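Local coordinates for protein mannitol dehydrogenase (PDB 3TWO) that probably catalyses the NADP(H)-dependent interconversion of cinnamyl alcohols and cinnamaldehydes at a zinc-containing active site, at residues A156-A161 / N310-I315; I36-I41 / V340-K345; Y142-D147 / E301-S306; A192-V197 / L217-K222. All coordinates share one frame; numbering follows the deposited sequence.

Contact 1 of 4, residues A156-A161 / N310-I315; sequences APLLCA and NIYPEI. With ZN (zinc ion), chain G.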
# COMPACT_ATOMS: atom_id res chain seq x y z
N ALA B 156 28.44 8.82 11.20
CA ALA B 156 27.36 9.77 11.48
C ALA B 156 26.10 9.55 10.62
O ALA B 156 24.98 9.53 11.16
CB ALA B 156 27.90 11.28 11.41
N PRO B 157 26.24 9.36 9.29
CA PRO B 157 24.98 9.22 8.53
C PRO B 157 24.34 7.86 8.69
O PRO B 157 23.20 7.69 8.28
CB PRO B 157 25.39 9.44 7.04
CG PRO B 157 26.74 10.19 7.10
CD PRO B 157 27.40 9.63 8.41
N LEU B 158 25.05 6.89 9.30
CA LEU B 158 24.37 5.64 9.64
C LEU B 158 23.20 5.95 10.53
O LEU B 158 22.20 5.22 10.47
CB LEU B 158 25.28 4.65 10.38
CG LEU B 158 26.51 4.22 9.66
CD1 LEU B 158 27.48 3.43 10.64
CD2 LEU B 158 26.14 3.44 8.43
N LEU B 159 23.30 7.02 11.35
CA LEU B 159 22.25 7.30 12.34
C LEU B 159 20.91 7.63 11.74
O LEU B 159 19.91 7.51 12.43
CB LEU B 159 22.66 8.36 13.38
CG LEU B 159 23.56 7.92 14.56
CD1 LEU B 159 22.68 7.17 15.57
CD2 LEU B 159 24.74 7.06 14.13
N CYS B 160 20.87 8.06 10.47
CA CYS B 160 19.57 8.23 9.80
C CYS B 160 19.48 7.57 8.45
O CYS B 160 18.67 6.72 8.27
CB CYS B 160 19.20 9.68 9.62
SG CYS B 160 17.56 9.78 8.88
N ALA B 161 20.30 7.96 7.49
CA ALA B 161 20.41 7.20 6.21
C ALA B 161 20.57 5.69 6.35
O ALA B 161 19.94 4.90 5.61
CB ALA B 161 21.57 7.77 5.34
N ASN B 310 31.98 -3.34 7.40
CA ASN B 310 32.58 -2.19 6.71
C ASN B 310 31.69 -1.64 5.58
O ASN B 310 32.13 -1.43 4.47
CB ASN B 310 33.99 -2.51 6.20
CG ASN B 310 34.98 -1.39 6.50
OD1 ASN B 310 35.72 -1.42 7.54
ND2 ASN B 310 35.04 -0.43 5.63
N ILE B 311 30.43 -1.41 5.92
CA ILE B 311 29.46 -0.82 5.04
C ILE B 311 29.20 0.62 5.54
O ILE B 311 28.53 0.82 6.56
CB ILE B 311 28.16 -1.61 5.11
CG1 ILE B 311 28.41 -3.04 4.63
CG2 ILE B 311 27.08 -0.97 4.24
CD1 ILE B 311 27.17 -4.01 4.80
N TYR B 312 29.75 1.60 4.82
CA TYR B 312 29.65 2.98 5.19
C TYR B 312 29.15 3.86 4.05
O TYR B 312 29.39 3.58 2.87
CB TYR B 312 31.02 3.48 5.60
CG TYR B 312 31.54 2.88 6.88
CD1 TYR B 312 32.62 1.96 6.88
CD2 TYR B 312 30.96 3.23 8.10
CE1 TYR B 312 33.13 1.43 8.11
CE2 TYR B 312 31.46 2.72 9.30
CZ TYR B 312 32.54 1.84 9.29
OH TYR B 312 32.97 1.38 10.51
N PRO B 313 28.42 4.96 4.41
CA PRO B 313 28.12 6.01 3.40
C PRO B 313 29.36 6.59 2.74
O PRO B 313 30.49 6.65 3.33
CB PRO B 313 27.44 7.12 4.22
CG PRO B 313 27.90 6.85 5.68
CD PRO B 313 27.95 5.33 5.77
N GLU B 314 29.16 6.99 1.51
CA GLU B 314 30.09 7.79 0.73
C GLU B 314 29.86 9.24 1.20
O GLU B 314 28.75 9.78 1.08
CB GLU B 314 29.65 7.72 -0.73
CG GLU B 314 29.66 6.34 -1.31
CD GLU B 314 31.06 5.86 -1.39
OE1 GLU B 314 31.87 6.63 -1.98
OE2 GLU B 314 31.37 4.77 -0.84
N ILE B 315 30.89 9.85 1.74
CA ILE B 315 30.69 11.17 2.34
C ILE B 315 31.68 12.15 1.78
O ILE B 315 32.75 11.75 1.29
CB ILE B 315 30.81 11.17 3.89
CG1 ILE B 315 32.25 10.79 4.29
CG2 ILE B 315 29.90 10.10 4.48
CD1 ILE B 315 32.89 11.82 5.10
ZN ZN G . 16.95 12.01 8.20

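Contact 2 of 4, residues I36-I41 / V340-K345; sequences ILYAGI and VIDMKK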
# COMPACT_ATOMS: atom_id res chain seq x y z
N ILE B 36 29.85 16.85 19.97
CA ILE B 36 29.57 16.42 18.59
C ILE B 36 30.80 16.60 17.69
O ILE B 36 31.36 17.70 17.59
CB ILE B 36 28.38 17.18 18.03
CG1 ILE B 36 27.11 16.81 18.82
CG2 ILE B 36 28.18 16.88 16.53
CD1 ILE B 36 25.85 17.57 18.34
N LEU B 37 31.23 15.51 17.06
CA LEU B 37 32.44 15.53 16.20
C LEU B 37 32.02 15.65 14.73
O LEU B 37 32.56 16.48 13.96
CB LEU B 37 33.35 14.29 16.46
CG LEU B 37 34.01 14.04 17.86
CD1 LEU B 37 35.27 13.20 17.69
CD2 LEU B 37 34.42 15.26 18.51
N TYR B 38 31.02 14.87 14.32
CA TYR B 38 30.53 14.89 12.93
C TYR B 38 29.02 14.95 12.87
O TYR B 38 28.33 14.31 13.69
CB TYR B 38 31.04 13.68 12.15
CG TYR B 38 32.58 13.66 12.12
CD1 TYR B 38 33.31 12.90 13.07
CD2 TYR B 38 33.30 14.45 11.20
CE1 TYR B 38 34.76 12.89 13.09
CE2 TYR B 38 34.73 14.46 11.19
CZ TYR B 38 35.43 13.68 12.16
OH TYR B 38 36.79 13.67 12.16
N ALA B 39 28.51 15.77 11.91
CA ALA B 39 27.08 15.93 11.73
C ALA B 39 26.76 15.75 10.26
O ALA B 39 27.19 16.57 9.42
CB ALA B 39 26.61 17.27 12.23
N GLY B 40 26.09 14.63 9.94
CA GLY B 40 25.52 14.39 8.60
C GLY B 40 24.41 15.36 8.26
O GLY B 40 23.63 15.80 9.15
N ILE B 41 24.33 15.73 6.97
CA ILE B 41 23.22 16.52 6.48
C ILE B 41 22.28 15.57 5.75
O ILE B 41 22.69 14.93 4.80
CB ILE B 41 23.71 17.58 5.49
CG1 ILE B 41 24.62 18.60 6.19
CG2 ILE B 41 22.52 18.22 4.69
CD1 ILE B 41 25.17 19.61 5.23
N VAL B 340 29.06 15.72 5.19
CA VAL B 340 29.21 15.60 6.63
C VAL B 340 30.00 16.80 7.17
O VAL B 340 31.07 17.15 6.62
CB VAL B 340 29.89 14.32 7.03
CG1 VAL B 340 30.21 14.40 8.51
CG2 VAL B 340 29.01 13.09 6.70
N ILE B 341 29.47 17.42 8.22
CA ILE B 341 30.12 18.62 8.79
C ILE B 341 31.15 18.21 9.82
O ILE B 341 30.87 17.45 10.74
CB ILE B 341 29.13 19.60 9.44
CG1 ILE B 341 28.03 20.05 8.44
CG2 ILE B 341 29.91 20.82 10.00
CD1 ILE B 341 26.83 20.67 9.11
N ASP B 342 32.35 18.73 9.67
CA ASP B 342 33.37 18.46 10.65
C ASP B 342 33.23 19.54 11.73
O ASP B 342 33.63 20.70 11.55
CB ASP B 342 34.74 18.37 9.94
CG ASP B 342 35.90 18.36 10.89
OD1 ASP B 342 35.75 18.67 12.08
OD2 ASP B 342 36.99 18.09 10.40
N MET B 343 32.54 19.16 12.81
CA MET B 343 32.11 20.11 13.79
C MET B 343 33.24 20.73 14.62
O MET B 343 33.22 21.94 14.88
CB MET B 343 31.02 19.54 14.71
CG MET B 343 30.22 20.61 15.38
SD MET B 343 29.18 21.50 14.17
CE MET B 343 28.67 20.19 13.12
N LYS B 344 34.21 19.91 15.00
CA LYS B 344 35.40 20.46 15.63
C LYS B 344 36.03 21.58 14.83
O LYS B 344 36.38 22.63 15.39
CB LYS B 344 36.46 19.39 15.85
CG LYS B 344 36.29 18.54 17.07
CD LYS B 344 36.41 19.35 18.37
CE LYS B 344 35.05 19.40 19.09
NZ LYS B 344 35.32 19.37 20.53
N LYS B 345 36.24 21.37 13.53
CA LYS B 345 36.94 22.41 12.76
C LYS B 345 36.05 23.63 12.53
O LYS B 345 36.53 24.73 12.38
CB LYS B 345 37.41 21.93 11.40
CG LYS B 345 38.42 20.84 11.37
CD LYS B 345 39.13 20.90 9.97
CE LYS B 345 39.75 19.55 9.53
NZ LYS B 345 41.02 19.18 10.24

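Contact 3 of 4, residues Y142-D147 / E301-S306; sequences YVISVD and EMVDFS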
# COMPACT_ATOMS: atom_id res chain seq x y z
N TYR B 142 18.43 6.57 24.30
CA TYR B 142 18.32 7.07 22.91
C TYR B 142 19.71 7.33 22.33
O TYR B 142 19.85 8.00 21.29
CB TYR B 142 17.44 8.36 22.90
CG TYR B 142 16.10 8.02 23.45
CD1 TYR B 142 15.87 8.02 24.84
CD2 TYR B 142 15.08 7.56 22.59
CE1 TYR B 142 14.65 7.62 25.37
CE2 TYR B 142 13.81 7.17 23.16
CZ TYR B 142 13.62 7.22 24.53
OH TYR B 142 12.41 6.88 25.10
N VAL B 143 20.73 6.78 22.96
CA VAL B 143 22.11 6.97 22.49
C VAL B 143 22.66 5.65 21.89
O VAL B 143 22.55 4.57 22.50
CB VAL B 143 23.00 7.51 23.65
CG1 VAL B 143 24.47 7.63 23.21
CG2 VAL B 143 22.45 8.87 24.15
N ILE B 144 23.28 5.72 20.73
CA ILE B 144 23.77 4.50 20.09
C ILE B 144 25.25 4.32 20.46
O ILE B 144 26.02 5.28 20.39
CB ILE B 144 23.59 4.62 18.52
CG1 ILE B 144 22.10 4.98 18.21
CG2 ILE B 144 24.21 3.39 17.75
CD1 ILE B 144 21.05 4.08 18.90
N SER B 145 25.65 3.10 20.82
CA SER B 145 27.04 2.83 21.13
C SER B 145 27.85 2.56 19.85
O SER B 145 27.40 1.85 18.95
CB SER B 145 27.10 1.62 22.03
OG SER B 145 28.39 1.18 22.04
N VAL B 146 29.02 3.17 19.73
CA VAL B 146 29.79 3.07 18.47
C VAL B 146 31.20 2.57 18.80
O VAL B 146 31.82 3.07 19.76
CB VAL B 146 29.91 4.43 17.77
CG1 VAL B 146 30.94 4.38 16.62
CG2 VAL B 146 28.52 4.91 17.27
N ASP B 147 31.70 1.59 18.03
CA ASP B 147 33.06 1.06 18.24
C ASP B 147 34.09 2.18 18.20
O ASP B 147 34.11 2.94 17.26
CB ASP B 147 33.41 0.12 17.08
CG ASP B 147 34.66 -0.65 17.36
OD1 ASP B 147 35.78 -0.10 17.44
OD2 ASP B 147 34.49 -1.85 17.57
N GLU B 301 21.44 -2.42 16.26
CA GLU B 301 21.75 -3.57 15.45
C GLU B 301 22.37 -3.14 14.11
O GLU B 301 23.35 -3.72 13.64
CB GLU B 301 20.45 -4.35 15.19
CG GLU B 301 20.61 -5.54 14.21
CD GLU B 301 19.23 -6.05 13.70
OE1 GLU B 301 19.07 -6.23 12.47
OE2 GLU B 301 18.31 -6.21 14.55
N MET B 302 21.82 -2.10 13.51
CA MET B 302 22.28 -1.65 12.16
C MET B 302 23.70 -1.06 12.23
O MET B 302 24.59 -1.39 11.40
CB MET B 302 21.27 -0.65 11.53
CG MET B 302 21.73 0.14 10.28
SD MET B 302 22.82 1.55 10.71
CE MET B 302 23.77 1.75 9.30
N VAL B 303 23.94 -0.21 13.22
CA VAL B 303 25.31 0.32 13.37
C VAL B 303 26.32 -0.80 13.60
O VAL B 303 27.39 -0.81 12.98
CB VAL B 303 25.39 1.44 14.48
CG1 VAL B 303 26.87 1.77 14.86
CG2 VAL B 303 24.62 2.73 13.98
N ASP B 304 25.97 -1.77 14.46
CA ASP B 304 26.88 -2.90 14.74
C ASP B 304 27.19 -3.66 13.44
O ASP B 304 28.35 -4.03 13.20
CB ASP B 304 26.26 -3.89 15.77
CG ASP B 304 26.13 -3.28 17.18
OD1 ASP B 304 26.72 -2.22 17.48
OD2 ASP B 304 25.39 -3.84 17.99
N PHE B 305 26.13 -3.91 12.64
CA PHE B 305 26.24 -4.67 11.40
C PHE B 305 27.17 -3.91 10.45
O PHE B 305 28.07 -4.49 9.85
CB PHE B 305 24.83 -4.79 10.76
CG PHE B 305 24.82 -5.50 9.42
CD1 PHE B 305 24.91 -6.88 9.34
CD2 PHE B 305 24.65 -4.78 8.24
CE1 PHE B 305 24.87 -7.56 8.07
CE2 PHE B 305 24.58 -5.44 6.98
CZ PHE B 305 24.70 -6.83 6.90
N SER B 306 26.95 -2.59 10.35
CA SER B 306 27.59 -1.77 9.35
C SER B 306 29.06 -1.67 9.69
O SER B 306 29.92 -1.72 8.81
CB SER B 306 26.92 -0.40 9.29
OG SER B 306 25.54 -0.57 9.00

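Contact 4 of 4, residues A192-V197 / L217-K222; sequences AVKYAV and LSMGVK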
# COMPACT_ATOMS: atom_id res chain seq x y z
N ALA B 192 20.97 2.20 0.75
CA ALA B 192 20.02 1.07 0.34
C ALA B 192 20.74 0.14 -0.63
O ALA B 192 20.69 -1.09 -0.51
CB ALA B 192 18.80 1.64 -0.41
N VAL B 193 21.40 0.76 -1.62
CA VAL B 193 22.25 0.00 -2.54
C VAL B 193 23.31 -0.89 -1.84
O VAL B 193 23.41 -2.08 -2.11
CB VAL B 193 22.92 0.92 -3.60
CG1 VAL B 193 24.06 0.11 -4.37
CG2 VAL B 193 21.90 1.42 -4.62
N LYS B 194 24.09 -0.31 -0.92
CA LYS B 194 25.11 -1.07 -0.22
C LYS B 194 24.55 -2.22 0.61
O LYS B 194 25.07 -3.33 0.54
CB LYS B 194 25.99 -0.18 0.65
CG LYS B 194 26.84 0.77 -0.22
CD LYS B 194 27.16 2.06 0.54
CE LYS B 194 28.32 2.82 -0.07
NZ LYS B 194 29.57 2.39 0.57
N TYR B 195 23.50 -1.95 1.37
CA TYR B 195 22.90 -2.99 2.19
C TYR B 195 22.34 -4.08 1.28
O TYR B 195 22.57 -5.24 1.53
CB TYR B 195 21.78 -2.44 3.12
CG TYR B 195 22.31 -1.57 4.26
CD1 TYR B 195 21.71 -0.33 4.59
CD2 TYR B 195 23.40 -2.00 5.02
CE1 TYR B 195 22.21 0.47 5.61
CE2 TYR B 195 23.88 -1.24 6.07
CZ TYR B 195 23.29 0.01 6.35
OH TYR B 195 23.84 0.76 7.38
N ALA B 196 21.58 -3.71 0.25
CA ALA B 196 20.95 -4.77 -0.62
C ALA B 196 21.99 -5.62 -1.29
O ALA B 196 21.84 -6.83 -1.32
CB ALA B 196 19.96 -4.20 -1.63
N VAL B 197 23.07 -5.01 -1.78
CA VAL B 197 24.16 -5.80 -2.34
C VAL B 197 24.79 -6.71 -1.27
O VAL B 197 25.00 -7.89 -1.53
CB VAL B 197 25.30 -4.92 -2.93
CG1 VAL B 197 26.55 -5.85 -3.43
CG2 VAL B 197 24.80 -4.08 -4.04
N LEU B 217 27.94 1.18 -10.44
CA LEU B 217 28.60 -0.03 -10.91
C LEU B 217 29.66 -0.47 -9.93
O LEU B 217 29.77 -1.64 -9.58
CB LEU B 217 29.19 0.17 -12.33
CG LEU B 217 28.19 0.36 -13.49
CD1 LEU B 217 29.02 0.65 -14.79
CD2 LEU B 217 27.40 -0.93 -13.72
N SER B 218 30.37 0.51 -9.39
CA SER B 218 31.42 0.21 -8.46
C SER B 218 30.83 -0.39 -7.16
O SER B 218 31.47 -1.20 -6.48
CB SER B 218 32.14 1.51 -8.18
OG SER B 218 33.20 1.24 -7.36
N MET B 219 29.61 0.00 -6.82
CA MET B 219 28.89 -0.60 -5.69
C MET B 219 28.29 -2.01 -5.95
O MET B 219 27.72 -2.61 -5.03
CB MET B 219 27.78 0.32 -5.22
CG MET B 219 28.30 1.55 -4.53
SD MET B 219 26.95 2.72 -4.24
CE MET B 219 27.96 4.20 -4.11
N GLY B 220 28.38 -2.51 -7.18
CA GLY B 220 27.85 -3.82 -7.49
C GLY B 220 26.43 -3.81 -8.10
O GLY B 220 25.78 -4.85 -8.21
N VAL B 221 25.94 -2.63 -8.48
CA VAL B 221 24.63 -2.47 -9.10
C VAL B 221 24.65 -3.14 -10.45
O VAL B 221 25.66 -3.03 -11.20
CB VAL B 221 24.28 -1.00 -9.25
CG1 VAL B 221 23.04 -0.81 -10.10
CG2 VAL B 221 24.05 -0.41 -7.85
N LYS B 222 23.57 -3.87 -10.76
CA LYS B 222 23.54 -4.62 -12.00
C LYS B 222 22.83 -3.85 -13.15
O LYS B 222 23.18 -4.00 -14.31
CB LYS B 222 22.97 -6.03 -11.77
CG LYS B 222 24.07 -7.26 -12.00
CD LYS B 222 25.28 -7.38 -10.93
CE LYS B 222 25.40 -8.81 -10.26
NZ LYS B 222 24.15 -9.21 -9.42

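Contact 1 of 4, residues A156-A161 / N310-I315
P157 and P313 press their rings together, and this pair carries the middle of the contact. The rings cross obliquely, with CG of P313 set against the CB-CG-CD part of the P157 ring: it is 3.8 Å from P157 CG and nearly as close to P157 CB and CD. The backbones stay apart at this point, the CA atoms of P157 and P313 being 6.8 Å from each other, and no hydrogen bond joins the two segments. On one flank I315 meets P157 at about a right angle, its CG2 4.1 Å from P157 CG. On the other flank stands L158. Its CG lies anti to the carbonyl carbon (chi1 -59°), and the two methyls beyond it divide the work. CD2 packs 3.7 Å from P313 CD, the two side chains again crossing at about a right angle, and also comes 4.0 Å from I311 O. CD1 approaches the Y312 ring obliquely, 4.3 Å from its CE2. The segment N310-I315 enters from a helix end: N310, with positive phi, is the C-prime residue of a Schellman motif closing helix 296-308. On the other segment, the turn that presents P157 and L158 also delivers C160, whose SG, anti to the backbone N, binds zinc at 2.4 Å. C42 and H64 are the other protein ligands of this zinc, a Cys-His-Cys set characteristic of the catalytic metal site in zinc-dependent medium-chain alcohol dehydrogenases, and C160 also touches the bound NADPH.

Contact 2 of 4, residues I36-I41 / V340-K345
An antiparallel strand pair in the mixed sheet of the GroES-like catalytic domain joins I36-G40 to V340-D342, so that a strand from near the end of the chain completes a domain begun by its N-terminal part. The short strand axes run at 155° to each other. A39 and I341 form a hydrogen-bonded pair: I341 N donates to A39 O at 2.7 Å, while A39 N donates to I341 O at 3.1 Å. Y38 with D342 and G40 with V340 are the non-hydrogen-bonded pairs on either side. L37 and Y38 both face A67 on the next strand, a classic beta bulge, and L37 O accepts M343 N at 2.9 Å just where the second strand turns into a helix.

Y38, V340 and D342 share one face of the sheet. Y38 CB packs 3.8 Å from V340 CG1, and the Y38 ring lies beside the D342 side chain, pointing the same way, with ring and carboxylate planes 53° apart and Y38 CE2 4.1 Å from D342 CG. A39 and I341 occupy the opposite face, where I41 CG1 reaches I341 CD1 at 4.2 Å. M343 folds back to this face: its chain bends at chi2 and chi3, and chi3 (38°) sets CE 3.7 Å from A39 CB. D342 is the N-cap of the C-terminal helix, and its OD1 receives K345 N at 3.1 Å from above the carboxylate plane.

Contact 3 of 4, residues Y142-D147 / E301-S306
I144 and V303 meet methyl to methyl, each placed by its chi1. In I144, chi1 of -53° sends CG1 anti to the carbonyl carbon and leaves CG2 anti to the backbone N; in V303, chi1 of 167° places CG1 anti to the backbone N, which puts CG2 anti to the carbonyl carbon. The two CG2 atoms of I144 and V303 then come within 3.8 Å, and the side chains pass each other at a slant. The I144 methyl also lies 4.0 Å from V303 CB, and thus touches the branch point as well as the tip. The other V303 branch, CG1, lies 4.1 Å from S145 O and 4.3 Å from V146 CG2. V303 is the helix residue that makes these apolar contacts, meeting I144, the S145 carbonyl and V146. No hydrogen bond links the two segments. The nearby carboxylate of D304 comes only to 4.4 Å, OD1 to S145 O, and OD1 is bonded to Q300 NE2 one turn back; OE1 of the same Q300 accepts S145 N, tying strand to helix just beside the contact. Within the helix, M302 O takes two donors from S306, its N at 2.8 Å and its OG at 2.7 Å, the hydroxyl coming from above the carbonyl plane. Strand 144-145 pairs with strand 85-88 in the catalytic-domain sheet, whereas helix 296-308 follows the last strand of the coenzyme-binding sheet, so the apolar seam lies at the junction of the two domains typical of medium-chain dehydrogenases.

Contact 4 of 4, residues A192-V197 / L217-K222
K194 NZ is held by the backbone oxygen of Y312, with E314 OE2 as a long, weak ion-pair partner, while its carbon chain takes part in the contact: K194 CE lies 4.3 Å from M219 CE. The M219 chain is extended beyond CG and passes V193 at about a right angle. V193 CG1, anti to the backbone N (chi1 168°), touches M219 CB at 3.8 Å and SD at 3.9 Å, and the same methyl comes to 3.5 Å from V221 CG2. The two segments belong to successive beta-alpha-beta units of the Rossmann-type coenzyme-binding domain: helix 187-198 connects strands 179-183 and 202-206, and helix 213-218 leads on to 223-225. V205 of strand 202-206 touches both V193 and V221. At the end of the second helix G220 has positive phi (97°) and forms a Schellman motif, its N bonded to L217 O at 2.9 Å. The turn presents M219 O to V197, whose CG2 stands 3.4 Å from that oxygen. V197 CG2 also lies 4.4 Å from G220 O.

In the fold
Contact 1 sits between the others, at what is probably the junction of the catalytic and coenzyme-binding domains, beside the zinc. It meets contact 2 through P157 CG, 3.7 Å from V340 CG2, and contact 3 through L159 CD1, 3.5 Å from I144 CG1, and through the helix end at I311 N, 3.0 Å from S306 O. Contact 4 is tied in by K194 NZ, 2.6 Å from Y312 O, and by Y195 OH, 2.7 Å from S306 OG of contact 3. Contacts 2 and 4, with centres 26 Å apart, do not touch. C160 touches a bound NADPH, while the side chains of I41 and V193 are about 7 and 10 Å from one.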